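Local coordinates for protein indole-3-pyruvate decarboxylase (Azospirillum brasilense, PDB 2NXW) that decarboxylates phenylpyruvate and indole-3-pyruvate, the latter to indole-3-acetaldehyde in auxin biosynthesis, using thiamine diphosphate and a metal ion as cofactors, at residues Q37-I42 against L48-V53; W201-D206 against F321-T326; R285-S290 against R310-R315; L394-D399 against F405-M410; D501-M506 against F533-A538. All coordinates share one frame; numbering follows the deposited sequence.

Contact 1. Residues Q37-I42 against L48-V53; sequences QAMFGI and LPFFKV
Met39 and Phe50 reach for each other from opposite directions and meet at a ring edge. The thioether SD of Met39 lies 4.9 Å from the centroid of the Phe50 ring and 78° off its normal, which makes this a Met-aromatic contact at the edge and not over a face. The methyl follows the sulfur, with Met39 CE 3.7 Å from Phe50 CE2. On Met39 a first torsion of -175° turns CG away from the backbone N and sends the thioether at the helix, while a bend at chi3 brings the methyl to the same ring carbon as the sulfur.

The second aromatic, Phe51, touches backbone instead of a side chain. Its CZ approaches the carbonyl carbon of Ile42 at 3.6 Å, and Gly41 C lies at the ring edge, 3.9 Å from Phe51 CE2. A CB on Gly41 would collide with Phe51 CZ, so the ring can come this close because that residue has no side chain. An alanine at Phe51 would lose this backing for the Gly41-Ile42 backbone and is likely to open a gap beside a residue, Ile42, that touches the bound thiamine diphosphate.

The contact belongs to the beta-alpha-beta unit of strand 39-41, helix 48-57 and strand 62-64. Strand 39-41 runs between parallel strands 62-64 and 86-90; Ala89 of the latter touches Met39, Phe50 and Phe51, and helix 23-33 adds Leu28 against Met39 and Ala24 against Phe50.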
# COMPACT_ATOMS: atom_id res chain seq x y z
N GLN A 37 21.44 19.99 -24.39
CA GLN A 37 21.67 20.45 -25.76
C GLN A 37 20.41 20.82 -26.54
O GLN A 37 20.49 21.37 -27.64
CB GLN A 37 22.44 19.39 -26.53
CG GLN A 37 23.80 19.08 -25.94
CD GLN A 37 24.52 17.95 -26.65
OE1 GLN A 37 24.04 16.82 -26.68
NE2 GLN A 37 25.68 18.25 -27.21
N ALA A 38 19.25 20.52 -25.98
CA ALA A 38 18.00 20.83 -26.66
C ALA A 38 16.85 20.63 -25.70
O ALA A 38 17.02 20.08 -24.62
CB ALA A 38 17.83 19.91 -27.86
N MET A 39 15.69 21.11 -26.10
CA MET A 39 14.50 20.89 -25.31
C MET A 39 13.44 20.41 -26.27
O MET A 39 13.15 21.05 -27.29
CB MET A 39 14.01 22.16 -24.62
CG MET A 39 12.82 21.84 -23.71
SD MET A 39 12.42 23.16 -22.57
CE MET A 39 11.94 24.34 -23.74
N PHE A 40 12.91 19.23 -25.98
CA PHE A 40 11.86 18.64 -26.80
C PHE A 40 10.54 18.93 -26.09
O PHE A 40 10.50 18.97 -24.86
CB PHE A 40 12.06 17.13 -26.90
CG PHE A 40 13.35 16.75 -27.55
CD1 PHE A 40 13.45 16.65 -28.94
CD2 PHE A 40 14.49 16.53 -26.78
CE1 PHE A 40 14.66 16.33 -29.55
CE2 PHE A 40 15.71 16.21 -27.37
CZ PHE A 40 15.79 16.11 -28.77
N GLY A 41 9.47 19.14 -26.85
CA GLY A 41 8.21 19.38 -26.18
C GLY A 41 6.99 19.57 -27.05
O GLY A 41 7.09 19.68 -28.27
N ILE A 42 5.83 19.55 -26.40
CA ILE A 42 4.56 19.82 -27.07
C ILE A 42 3.86 20.79 -26.12
O ILE A 42 3.69 20.52 -24.93
CB ILE A 42 3.69 18.54 -27.27
CG1 ILE A 42 4.32 17.67 -28.36
CG2 ILE A 42 2.28 18.95 -27.72
CD1 ILE A 42 3.73 16.28 -28.45
N LEU A 48 2.06 27.63 -22.62
CA LEU A 48 2.37 28.60 -23.67
C LEU A 48 3.40 29.67 -23.27
O LEU A 48 4.34 29.93 -24.02
CB LEU A 48 1.08 29.25 -24.19
CG LEU A 48 0.31 28.36 -25.18
CD1 LEU A 48 -1.02 28.99 -25.53
CD2 LEU A 48 1.15 28.16 -26.44
N PRO A 49 3.24 30.29 -22.10
CA PRO A 49 4.22 31.31 -21.70
C PRO A 49 5.65 30.76 -21.63
O PRO A 49 6.61 31.44 -22.02
CB PRO A 49 3.71 31.76 -20.33
CG PRO A 49 2.21 31.65 -20.50
CD PRO A 49 2.08 30.30 -21.19
N PHE A 50 5.81 29.53 -21.14
CA PHE A 50 7.12 28.92 -21.04
C PHE A 50 7.71 28.65 -22.43
O PHE A 50 8.89 28.91 -22.68
CB PHE A 50 7.05 27.60 -20.25
CG PHE A 50 8.36 26.90 -20.13
CD1 PHE A 50 9.35 27.37 -19.28
CD2 PHE A 50 8.63 25.77 -20.90
CE1 PHE A 50 10.60 26.74 -19.19
CE2 PHE A 50 9.85 25.13 -20.82
CZ PHE A 50 10.84 25.61 -19.97
N PHE A 51 6.89 28.13 -23.35
CA PHE A 51 7.40 27.85 -24.69
C PHE A 51 7.77 29.15 -25.41
O PHE A 51 8.68 29.15 -26.23
CB PHE A 51 6.37 27.05 -25.50
CG PHE A 51 6.45 25.56 -25.28
CD1 PHE A 51 6.15 25.01 -24.04
CD2 PHE A 51 6.80 24.71 -26.33
CE1 PHE A 51 6.20 23.63 -23.84
CE2 PHE A 51 6.86 23.33 -26.15
CZ PHE A 51 6.55 22.79 -24.90
N LYS A 52 7.08 30.24 -25.07
CA LYS A 52 7.36 31.55 -25.68
C LYS A 52 8.76 31.98 -25.28
O LYS A 52 9.53 32.44 -26.12
CB LYS A 52 6.34 32.59 -25.20
CG LYS A 52 6.63 34.01 -25.70
CD LYS A 52 5.53 34.97 -25.28
CE LYS A 52 5.86 36.40 -25.69
NZ LYS A 52 4.74 37.33 -25.38
N VAL A 53 9.10 31.83 -24.00
CA VAL A 53 10.43 32.19 -23.54
C VAL A 53 11.47 31.31 -24.23
O VAL A 53 12.50 31.79 -24.71
CB VAL A 53 10.57 32.05 -22.01
CG1 VAL A 53 12.03 32.28 -21.59
CG2 VAL A 53 9.66 33.05 -21.31

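Contact 2. Residues W201-D206 against F321-T326; sequences WPVDRD and FDRAVT
Arg323 NH2 donates to the carbonyl oxygen of Pro202, with NH2 to Pro202 O at 3.2 Å and an N-H...O angle of 158°. The oxygen lies close to the guanidinium plane, yet the donor stands well above the carbonyl plane, 49° out of it. A water also donates to Pro202 O, at 2.8 Å; it sits beside Arg323 NE as well, but so unusually close that its exact position is uncertain.

Arg323 occupies the tight type I' turn Phe321-Ala324, which joins antiparallel strands 317-321 and 324-327 of the central domain's mixed sheet as a beta hairpin. From there its side chain reaches the chain that leads into helix 205-221, where Asp204 is the N-cap and bonds the N of Ala207 through OD1.

A bend at chi3 swings the guanidinium under Trp201, whose CB sits over one of its faces, 3.6 Å from Arg323 NH2. The indole itself is not stacked: its plane is 68° from that of the guanidinium, and its CE3 meets Arg323 CD at 3.8 Å. Val203 approaches crosswise, CG2 lying at the guanidinium edge 3.6 Å from Arg323 NH2. Gln175 of helix 161-175 touches both Trp201 and Arg323.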
# COMPACT_ATOMS: atom_id res chain seq x y z
N TRP A 201 26.06 16.08 -2.31
CA TRP A 201 25.42 14.91 -1.72
C TRP A 201 26.43 14.30 -0.75
O TRP A 201 27.64 14.44 -0.93
CB TRP A 201 25.05 13.89 -2.81
CG TRP A 201 23.71 14.16 -3.43
CD1 TRP A 201 23.28 15.32 -4.01
CD2 TRP A 201 22.61 13.24 -3.54
NE1 TRP A 201 21.99 15.18 -4.47
CE2 TRP A 201 21.56 13.91 -4.19
CE3 TRP A 201 22.42 11.90 -3.15
CZ2 TRP A 201 20.33 13.30 -4.46
CZ3 TRP A 201 21.19 11.29 -3.42
CH2 TRP A 201 20.16 12.00 -4.07
N PRO A 202 25.94 13.60 0.29
CA PRO A 202 26.80 12.97 1.30
C PRO A 202 27.83 11.99 0.74
O PRO A 202 27.54 11.18 -0.14
CB PRO A 202 25.79 12.26 2.21
CG PRO A 202 24.55 13.08 2.06
CD PRO A 202 24.52 13.36 0.58
N VAL A 203 29.05 12.06 1.28
CA VAL A 203 30.13 11.16 0.88
C VAL A 203 30.86 10.75 2.15
O VAL A 203 31.42 11.60 2.84
CB VAL A 203 31.14 11.83 -0.07
CG1 VAL A 203 32.28 10.86 -0.38
CG2 VAL A 203 30.44 12.25 -1.36
N ASP A 204 30.82 9.46 2.47
CA ASP A 204 31.47 8.95 3.66
C ASP A 204 32.88 8.47 3.33
O ASP A 204 33.06 7.35 2.84
CB ASP A 204 30.66 7.79 4.23
CG ASP A 204 31.15 7.36 5.59
OD1 ASP A 204 32.35 7.55 5.88
OD2 ASP A 204 30.34 6.82 6.37
N ARG A 205 33.87 9.32 3.59
CA ARG A 205 35.26 9.00 3.30
C ARG A 205 35.78 7.78 4.06
O ARG A 205 36.62 7.04 3.54
CB ARG A 205 36.16 10.20 3.59
CG ARG A 205 35.87 11.42 2.72
CD ARG A 205 36.06 11.11 1.25
N ASP A 206 35.29 7.57 5.27
CA ASP A 206 35.73 6.43 6.06
C ASP A 206 35.18 5.14 5.46
O ASP A 206 35.91 4.16 5.32
CB ASP A 206 35.26 6.55 7.52
CG ASP A 206 35.97 7.66 8.27
OD1 ASP A 206 37.22 7.72 8.20
OD2 ASP A 206 35.29 8.48 8.93
N PHE A 321 26.24 0.70 -6.88
CA PHE A 321 25.15 1.32 -7.64
C PHE A 321 24.38 2.30 -6.76
O PHE A 321 24.33 2.12 -5.55
CB PHE A 321 24.21 0.20 -8.10
CG PHE A 321 23.11 0.64 -9.01
CD1 PHE A 321 23.38 1.04 -10.32
CD2 PHE A 321 21.79 0.59 -8.58
CE1 PHE A 321 22.35 1.38 -11.18
CE2 PHE A 321 20.74 0.94 -9.44
CZ PHE A 321 21.02 1.33 -10.74
N ASP A 322 23.77 3.31 -7.38
CA ASP A 322 22.97 4.30 -6.64
C ASP A 322 23.69 4.90 -5.43
O ASP A 322 23.08 5.10 -4.38
CB ASP A 322 21.64 3.68 -6.19
CG ASP A 322 20.55 3.76 -7.26
OD1 ASP A 322 20.74 4.48 -8.26
OD2 ASP A 322 19.50 3.10 -7.08
N ARG A 323 24.97 5.19 -5.60
CA ARG A 323 25.81 5.79 -4.56
C ARG A 323 25.96 4.94 -3.30
O ARG A 323 26.09 5.48 -2.20
CB ARG A 323 25.29 7.19 -4.19
CG ARG A 323 25.36 8.19 -5.35
CD ARG A 323 24.86 9.58 -4.94
NE ARG A 323 25.76 10.24 -3.99
CZ ARG A 323 26.87 10.90 -4.32
NH1 ARG A 323 27.25 11.00 -5.59
NH2 ARG A 323 27.61 11.46 -3.36
N ALA A 324 25.94 3.62 -3.47
CA ALA A 324 26.13 2.70 -2.36
C ALA A 324 26.88 1.48 -2.88
O ALA A 324 27.02 1.30 -4.09
CB ALA A 324 24.77 2.27 -1.77
N VAL A 325 27.39 0.67 -1.96
CA VAL A 325 28.09 -0.54 -2.35
C VAL A 325 27.68 -1.66 -1.40
O VAL A 325 27.83 -1.53 -0.18
CB VAL A 325 29.63 -0.37 -2.28
CG1 VAL A 325 30.31 -1.65 -2.72
CG2 VAL A 325 30.07 0.79 -3.18
N THR A 326 27.18 -2.75 -1.96
CA THR A 326 26.74 -3.89 -1.17
C THR A 326 27.60 -5.12 -1.42
O THR A 326 27.87 -5.47 -2.57
CB THR A 326 25.27 -4.25 -1.50
OG1 THR A 326 24.42 -3.15 -1.17
CG2 THR A 326 24.83 -5.48 -0.71
O HOH W 1 25.39 10.11 -1.52

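Contact 3. Residues R285-S290 against R310-R315; sequences RLVEES and RKIDLR
Glu288 and Lys311 lie side by side and point the same way, but their charged ends do not pair: Glu288 OE2 and Lys311 NZ are 6.2 Å apart. The carboxylate instead rests against the base of the lysine, Glu288 OE2 being 3.7 Å from Lys311 CB, and the bends at chi2 and chi4 carry the ammonium end away. A chi1 of -59° puts Glu288 CG 3.5 Å from Lys311 O, and the chain, extended beyond CG, then carries OE2 to the hydroxyl of Tyr274, a hydrogen-bond partner outside the two segments. A water donates both to Glu288 OE1, at 2.7 Å, and to Lys311 O, bridging helix side chain and loop backbone.

One residue back on the helix and one onward in the loop, Val287 and Ile312 meet at an oblique angle through their methyls, CG1 of Val287 lying 4.2 Å from CG2 of Ile312. A second water accepts from Asp313 N at 3.1 Å and lies near Val287 O and Ser290 O. Asp313 in turn forms a salt bridge with Arg315, whose NE is 3.0 Å from Asp313 OD1, on its syn lone pair. Arg315 NH1 is bonded to Glu288 O and Lys311 O of the third subunit, a reciprocal link that places the contact at an interface of the tetramer.

Helix 281-288 thus packs on the loop between strands 292-296 and 317-321, with Leu293 touching both Val287 and Ile312.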
# COMPACT_ATOMS: atom_id res chain seq x y z
N ARG A 285 28.35 -18.27 -18.56
CA ARG A 285 28.90 -19.17 -17.55
C ARG A 285 29.91 -18.45 -16.66
O ARG A 285 29.91 -18.60 -15.44
CB ARG A 285 29.57 -20.36 -18.24
CG ARG A 285 30.05 -21.44 -17.29
N LEU A 286 30.79 -17.67 -17.29
CA LEU A 286 31.80 -16.92 -16.54
C LEU A 286 31.15 -16.03 -15.48
O LEU A 286 31.58 -15.99 -14.33
CB LEU A 286 32.63 -16.06 -17.49
CG LEU A 286 33.69 -15.17 -16.83
CD1 LEU A 286 34.75 -16.05 -16.18
CD2 LEU A 286 34.32 -14.26 -17.87
N VAL A 287 30.12 -15.30 -15.89
CA VAL A 287 29.41 -14.40 -14.99
C VAL A 287 28.61 -15.11 -13.91
O VAL A 287 28.71 -14.81 -12.71
CB VAL A 287 28.46 -13.47 -15.79
CG1 VAL A 287 27.57 -12.67 -14.84
CG2 VAL A 287 29.27 -12.52 -16.66
N GLU A 288 27.80 -16.08 -14.32
CA GLU A 288 26.95 -16.78 -13.38
C GLU A 288 27.66 -17.73 -12.43
O GLU A 288 27.12 -18.06 -11.37
CB GLU A 288 25.84 -17.50 -14.15
CG GLU A 288 25.00 -16.50 -14.95
CD GLU A 288 23.88 -17.13 -15.74
OE1 GLU A 288 23.77 -18.38 -15.72
OE2 GLU A 288 23.11 -16.38 -16.38
N GLU A 289 28.88 -18.15 -12.77
CA GLU A 289 29.64 -19.04 -11.89
C GLU A 289 30.69 -18.28 -11.08
O GLU A 289 31.41 -18.88 -10.28
CB GLU A 289 30.32 -20.14 -12.69
CG GLU A 289 29.37 -20.98 -13.52
CD GLU A 289 30.03 -22.22 -14.07
OE1 GLU A 289 31.22 -22.16 -14.44
OE2 GLU A 289 29.35 -23.27 -14.15
N SER A 290 30.78 -16.97 -11.27
CA SER A 290 31.77 -16.18 -10.55
C SER A 290 31.55 -16.15 -9.03
O SER A 290 30.42 -16.01 -8.56
CB SER A 290 31.78 -14.74 -11.07
OG SER A 290 32.71 -13.96 -10.33
N ARG A 310 18.50 -13.39 -9.72
CA ARG A 310 18.14 -14.81 -9.75
C ARG A 310 19.10 -15.68 -10.57
O ARG A 310 19.02 -16.91 -10.55
CB ARG A 310 16.72 -14.99 -10.31
CG ARG A 310 15.63 -14.37 -9.46
CD ARG A 310 14.31 -14.32 -10.23
NE ARG A 310 13.19 -13.85 -9.42
CZ ARG A 310 12.54 -14.60 -8.54
NH1 ARG A 310 12.88 -15.87 -8.36
NH2 ARG A 310 11.53 -14.09 -7.84
N LYS A 311 20.01 -15.04 -11.31
CA LYS A 311 20.97 -15.78 -12.14
C LYS A 311 22.39 -15.78 -11.58
O LYS A 311 23.20 -16.64 -11.94
CB LYS A 311 20.98 -15.20 -13.56
CG LYS A 311 19.69 -15.38 -14.34
CD LYS A 311 19.38 -16.86 -14.59
CE LYS A 311 18.21 -17.01 -15.56
NZ LYS A 311 17.03 -16.20 -15.15
N ILE A 312 22.69 -14.83 -10.71
CA ILE A 312 24.03 -14.74 -10.11
C ILE A 312 23.97 -15.03 -8.62
O ILE A 312 22.89 -15.12 -8.04
CB ILE A 312 24.63 -13.32 -10.30
CG1 ILE A 312 23.76 -12.29 -9.56
CG2 ILE A 312 24.74 -13.00 -11.78
CD1 ILE A 312 24.32 -10.88 -9.57
N ASP A 313 25.13 -15.18 -8.00
CA ASP A 313 25.17 -15.44 -6.56
C ASP A 313 25.44 -14.14 -5.82
O ASP A 313 26.58 -13.72 -5.69
CB ASP A 313 26.25 -16.48 -6.24
CG ASP A 313 26.30 -16.83 -4.76
OD1 ASP A 313 25.30 -16.59 -4.04
OD2 ASP A 313 27.34 -17.36 -4.32
N LEU A 314 24.37 -13.50 -5.35
CA LEU A 314 24.50 -12.24 -4.64
C LEU A 314 25.40 -12.32 -3.42
O LEU A 314 25.98 -11.31 -3.01
CB LEU A 314 23.12 -11.71 -4.20
CG LEU A 314 22.24 -11.16 -5.33
CD1 LEU A 314 20.98 -10.55 -4.74
CD2 LEU A 314 23.02 -10.11 -6.11
N ARG A 315 25.52 -13.51 -2.84
CA ARG A 315 26.37 -13.67 -1.67
C ARG A 315 27.83 -13.38 -2.01
O ARG A 315 28.59 -12.93 -1.15
CB ARG A 315 26.26 -15.10 -1.13
CG ARG A 315 24.87 -15.50 -0.69
CD ARG A 315 24.87 -16.96 -0.27
NE ARG A 315 25.42 -17.79 -1.32
CZ ARG A 315 25.72 -19.08 -1.19
NH1 ARG A 315 25.51 -19.70 -0.03
NH2 ARG A 315 26.22 -19.74 -2.22
O HOH W 2 27.70 -15.16 -9.77
O HOH W 3 22.84 -19.30 -13.36

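Contact 4. Residues L394-D399 against F405-M410; sequences LLIAAD and FTAMDM
Ile396 projects from strand 395-398 toward the segment 405-410, and its two branches part at CB to meet different residues. The shorter one, CG2, sits anti to the backbone N and faces the methyl of Ala407, with Ile396 CG2 to Ala407 CB at 4.4 Å. The longer one, CG1, lies anti to the carbonyl carbon (chi1 -63°) and carries CD1 onward to Met410. There the terminal methyl lies across the methionine chain, touching two of its atoms: Ile396 CD1 is 3.7 Å from Met410 CB and 3.9 Å from Met410 SD, the two side chains crossing at about a right angle. Two residues along the strand, on the same face, Ala398 CB meets Ala407 CB at 4.4 Å, so one small methyl serves both strand residues.

All four residues are buried and the contact is wholly apolar. It joins strand 395-398 to helix 402-407 and the type I turn Ala407-Met410 at its end, within the beta-alpha-beta unit that ends in strand 415-416, whose Leu415 touches Ile396 and Ala407; helix 376-388 packs Ile379 on Met410.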
# COMPACT_ATOMS: atom_id res chain seq x y z
N LEU A 394 27.26 3.64 -37.86
CA LEU A 394 26.35 4.62 -37.30
C LEU A 394 25.90 4.14 -35.93
O LEU A 394 25.95 2.94 -35.64
CB LEU A 394 25.09 4.78 -38.17
CG LEU A 394 25.22 5.22 -39.63
CD1 LEU A 394 23.84 5.56 -40.18
CD2 LEU A 394 26.14 6.45 -39.71
N LEU A 395 25.49 5.07 -35.08
CA LEU A 395 24.93 4.68 -33.79
C LEU A 395 23.55 4.13 -34.15
O LEU A 395 22.87 4.66 -35.04
CB LEU A 395 24.80 5.88 -32.85
CG LEU A 395 24.09 5.57 -31.53
CD1 LEU A 395 24.78 6.33 -30.38
CD2 LEU A 395 22.60 5.94 -31.62
N ILE A 396 23.13 3.07 -33.46
CA ILE A 396 21.84 2.46 -33.74
C ILE A 396 20.86 2.69 -32.60
O ILE A 396 21.22 2.54 -31.43
CB ILE A 396 22.00 0.93 -33.92
CG1 ILE A 396 22.88 0.66 -35.14
CG2 ILE A 396 20.63 0.25 -34.08
CD1 ILE A 396 23.25 -0.83 -35.34
N ALA A 397 19.65 3.08 -32.96
CA ALA A 397 18.57 3.24 -31.99
C ALA A 397 17.63 2.08 -32.32
O ALA A 397 17.23 1.91 -33.47
CB ALA A 397 17.86 4.57 -32.17
N ALA A 398 17.30 1.27 -31.33
CA ALA A 398 16.43 0.14 -31.59
C ALA A 398 15.22 0.16 -30.68
O ALA A 398 15.28 0.62 -29.54
CB ALA A 398 17.20 -1.16 -31.38
N ASP A 399 14.10 -0.33 -31.21
CA ASP A 399 12.88 -0.44 -30.42
C ASP A 399 12.95 -1.83 -29.77
O ASP A 399 13.96 -2.53 -29.89
CB ASP A 399 11.65 -0.35 -31.32
CG ASP A 399 10.46 0.28 -30.61
OD1 ASP A 399 9.96 -0.33 -29.64
OD2 ASP A 399 10.04 1.39 -31.01
N PHE A 405 17.09 -7.74 -30.88
CA PHE A 405 17.88 -8.96 -30.88
C PHE A 405 18.78 -9.04 -32.11
O PHE A 405 19.89 -9.58 -32.04
CB PHE A 405 16.93 -10.17 -30.78
CG PHE A 405 16.31 -10.34 -29.43
CD1 PHE A 405 16.80 -11.28 -28.53
CD2 PHE A 405 15.26 -9.52 -29.02
CE1 PHE A 405 16.26 -11.42 -27.25
CE2 PHE A 405 14.71 -9.64 -27.73
CZ PHE A 405 15.22 -10.60 -26.85
N THR A 406 18.32 -8.49 -33.23
CA THR A 406 19.09 -8.46 -34.46
C THR A 406 20.22 -7.43 -34.34
O THR A 406 21.34 -7.67 -34.79
CB THR A 406 18.22 -8.08 -35.65
OG1 THR A 406 17.11 -8.99 -35.73
CG2 THR A 406 19.01 -8.18 -36.94
N ALA A 407 19.91 -6.29 -33.73
CA ALA A 407 20.91 -5.22 -33.55
C ALA A 407 22.10 -5.68 -32.72
O ALA A 407 23.20 -5.14 -32.87
CB ALA A 407 20.26 -3.99 -32.93
N MET A 408 21.89 -6.66 -31.85
CA MET A 408 22.99 -7.17 -31.03
C MET A 408 24.10 -7.71 -31.94
O MET A 408 25.26 -7.78 -31.53
CB MET A 408 22.52 -8.28 -30.09
CG MET A 408 21.56 -7.83 -28.99
SD MET A 408 22.32 -6.64 -27.86
CE MET A 408 23.50 -7.67 -27.02
N ASP A 409 23.74 -8.10 -33.16
CA ASP A 409 24.71 -8.64 -34.11
C ASP A 409 25.10 -7.66 -35.21
O ASP A 409 25.63 -8.06 -36.26
CB ASP A 409 24.20 -9.95 -34.72
CG ASP A 409 24.26 -11.10 -33.74
OD1 ASP A 409 25.16 -11.08 -32.87
OD2 ASP A 409 23.43 -12.02 -33.84
N MET A 410 24.85 -6.37 -34.97
CA MET A 410 25.22 -5.34 -35.94
C MET A 410 26.39 -4.52 -35.42
O MET A 410 26.46 -4.20 -34.24
CB MET A 410 24.04 -4.39 -36.18
CG MET A 410 22.98 -4.96 -37.08
SD MET A 410 21.63 -3.78 -37.26
CE MET A 410 20.51 -4.73 -38.26

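Contact 5. Residues D501-M506 against F533-A538; sequences DMAAGM and FQLIEA
A first torsion of 76° sets the ring of Phe533 between its own backbone N and carbonyl carbon, and from there it reaches Ala503 and Met506. On the other side the backbone of Met506 points its CB toward the ring, 4.0 Å from Phe533 CZ. The ring's rim also meets backbone oxygen: Met506 O lies in the ring plane at the edge, 3.5 Å from Phe533 CE2. Ala503 completes the approach, its CB 4.0 Å from Phe533 CE1 and 4.2 Å from Leu535 CD2, so that a single methyl bridges Phe533 and Leu535, alternate residues whose CB atoms both point toward segment 501-506.

A leucine in place of Phe533 would remove the flat rim, and Met506 O and the Ala503 methyl would probably lose much of their packing partner.

Farther along, a water joins the segments by accepting from Asp501 N and donating to Glu537 OE1, at 2.8 Å. Glu537 is held independently by a salt bridge to Arg512 and by the backbone N atoms of Phe499 and Ala500, which tie strand 534-539 to the start of helix 499-502. Met502 and Met506 also pack on the second subunit.

The chemistry is therefore divided: an aromatic and aliphatic patch at one end, and at the other a buried carboxylate whose negative charge is probably balanced by Arg512 and the surrounding N-H donors.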
# COMPACT_ATOMS: atom_id res chain seq x y z
N ASP A 501 4.92 2.97 -48.53
CA ASP A 501 3.99 3.80 -49.30
C ASP A 501 3.50 5.02 -48.53
O ASP A 501 2.96 5.96 -49.12
CB ASP A 501 2.75 3.00 -49.71
CG ASP A 501 3.02 1.98 -50.81
OD1 ASP A 501 4.10 2.01 -51.44
OD2 ASP A 501 2.11 1.15 -51.04
N MET A 502 3.64 5.01 -47.21
CA MET A 502 3.19 6.13 -46.41
C MET A 502 4.30 7.14 -46.12
O MET A 502 4.03 8.22 -45.60
CB MET A 502 2.60 5.61 -45.10
CG MET A 502 1.40 4.69 -45.31
SD MET A 502 0.81 3.91 -43.76
CE MET A 502 -0.06 5.24 -43.05
N ALA A 503 5.54 6.79 -46.47
CA ALA A 503 6.66 7.67 -46.18
C ALA A 503 6.62 9.02 -46.88
O ALA A 503 6.97 10.04 -46.28
CB ALA A 503 7.98 6.97 -46.52
N ALA A 504 6.21 9.04 -48.14
CA ALA A 504 6.18 10.30 -48.87
C ALA A 504 5.28 11.34 -48.21
O ALA A 504 5.60 12.52 -48.21
CB ALA A 504 5.74 10.06 -50.32
N GLY A 505 4.16 10.89 -47.64
CA GLY A 505 3.25 11.80 -46.99
C GLY A 505 3.86 12.46 -45.77
O GLY A 505 3.37 13.51 -45.30
N MET A 506 4.92 11.85 -45.25
CA MET A 506 5.64 12.34 -44.08
C MET A 506 6.94 13.04 -44.46
O MET A 506 7.74 13.39 -43.59
CB MET A 506 5.98 11.19 -43.13
CG MET A 506 4.79 10.60 -42.44
SD MET A 506 5.31 9.39 -41.22
CE MET A 506 5.63 7.94 -42.22
N PHE A 533 14.56 11.56 -44.57
CA PHE A 533 14.68 10.27 -43.90
C PHE A 533 14.45 9.16 -44.93
O PHE A 533 13.75 9.35 -45.93
CB PHE A 533 13.70 10.16 -42.70
CG PHE A 533 12.25 9.93 -43.06
CD1 PHE A 533 11.82 8.66 -43.45
CD2 PHE A 533 11.32 10.96 -42.95
CE1 PHE A 533 10.47 8.42 -43.71
CE2 PHE A 533 9.96 10.73 -43.22
CZ PHE A 533 9.54 9.44 -43.60
N GLN A 534 15.10 8.04 -44.69
CA GLN A 534 15.02 6.90 -45.59
C GLN A 534 14.43 5.72 -44.84
O GLN A 534 15.01 5.24 -43.87
CB GLN A 534 16.42 6.54 -46.08
CG GLN A 534 17.15 7.69 -46.77
CD GLN A 534 16.54 8.04 -48.10
OE1 GLN A 534 16.36 7.17 -48.96
NE2 GLN A 534 16.21 9.32 -48.29
N LEU A 535 13.27 5.26 -45.30
CA LEU A 535 12.59 4.15 -44.67
C LEU A 535 12.66 2.90 -45.56
O LEU A 535 12.14 2.89 -46.68
CB LEU A 535 11.13 4.53 -44.41
CG LEU A 535 10.23 3.44 -43.81
CD1 LEU A 535 10.76 3.02 -42.46
CD2 LEU A 535 8.80 3.96 -43.69
N ILE A 536 13.32 1.87 -45.05
CA ILE A 536 13.42 0.61 -45.77
C ILE A 536 12.48 -0.36 -45.05
O ILE A 536 12.74 -0.74 -43.90
CB ILE A 536 14.86 0.03 -45.73
CG1 ILE A 536 15.84 1.02 -46.39
CG2 ILE A 536 14.90 -1.33 -46.47
CD1 ILE A 536 17.31 0.65 -46.20
N GLU A 537 11.39 -0.72 -45.72
CA GLU A 537 10.41 -1.64 -45.15
C GLU A 537 10.77 -3.04 -45.62
O GLU A 537 10.49 -3.41 -46.77
CB GLU A 537 9.01 -1.24 -45.63
CG GLU A 537 7.93 -2.15 -45.07
CD GLU A 537 6.57 -1.88 -45.67
OE1 GLU A 537 6.48 -1.30 -46.78
OE2 GLU A 537 5.57 -2.29 -45.04
N ALA A 538 11.39 -3.81 -44.73
CA ALA A 538 11.84 -5.16 -45.06
C ALA A 538 10.78 -6.18 -44.69
O ALA A 538 10.49 -6.36 -43.51
CB ALA A 538 13.13 -5.47 -44.32
O HOH W 4 4.63 -0.07 -48.54

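Along the chain contact 1 comes first, then contact 2, whose long loop encloses contact 3, then contacts 4 and 5. They sample three sheets: contact 1 the parallel sheet of the N-terminal thiamine-binding domain; contact 2 a hairpin of the central domain's mixed sheet, with contact 3 a helix and loop beside it; contacts 4 and 5 the parallel sheet of the C-terminal domain. Centres of contacts 4 and 5 are about 19 Å apart, those of contacts 2 and 5 about 49 Å. Contacts 1 and 5 both touch the second subunit, contact 3 mainly the third. This fits the family's architecture, in which the cofactor lies between the N-terminal domain of one subunit and the C-terminal domain of another.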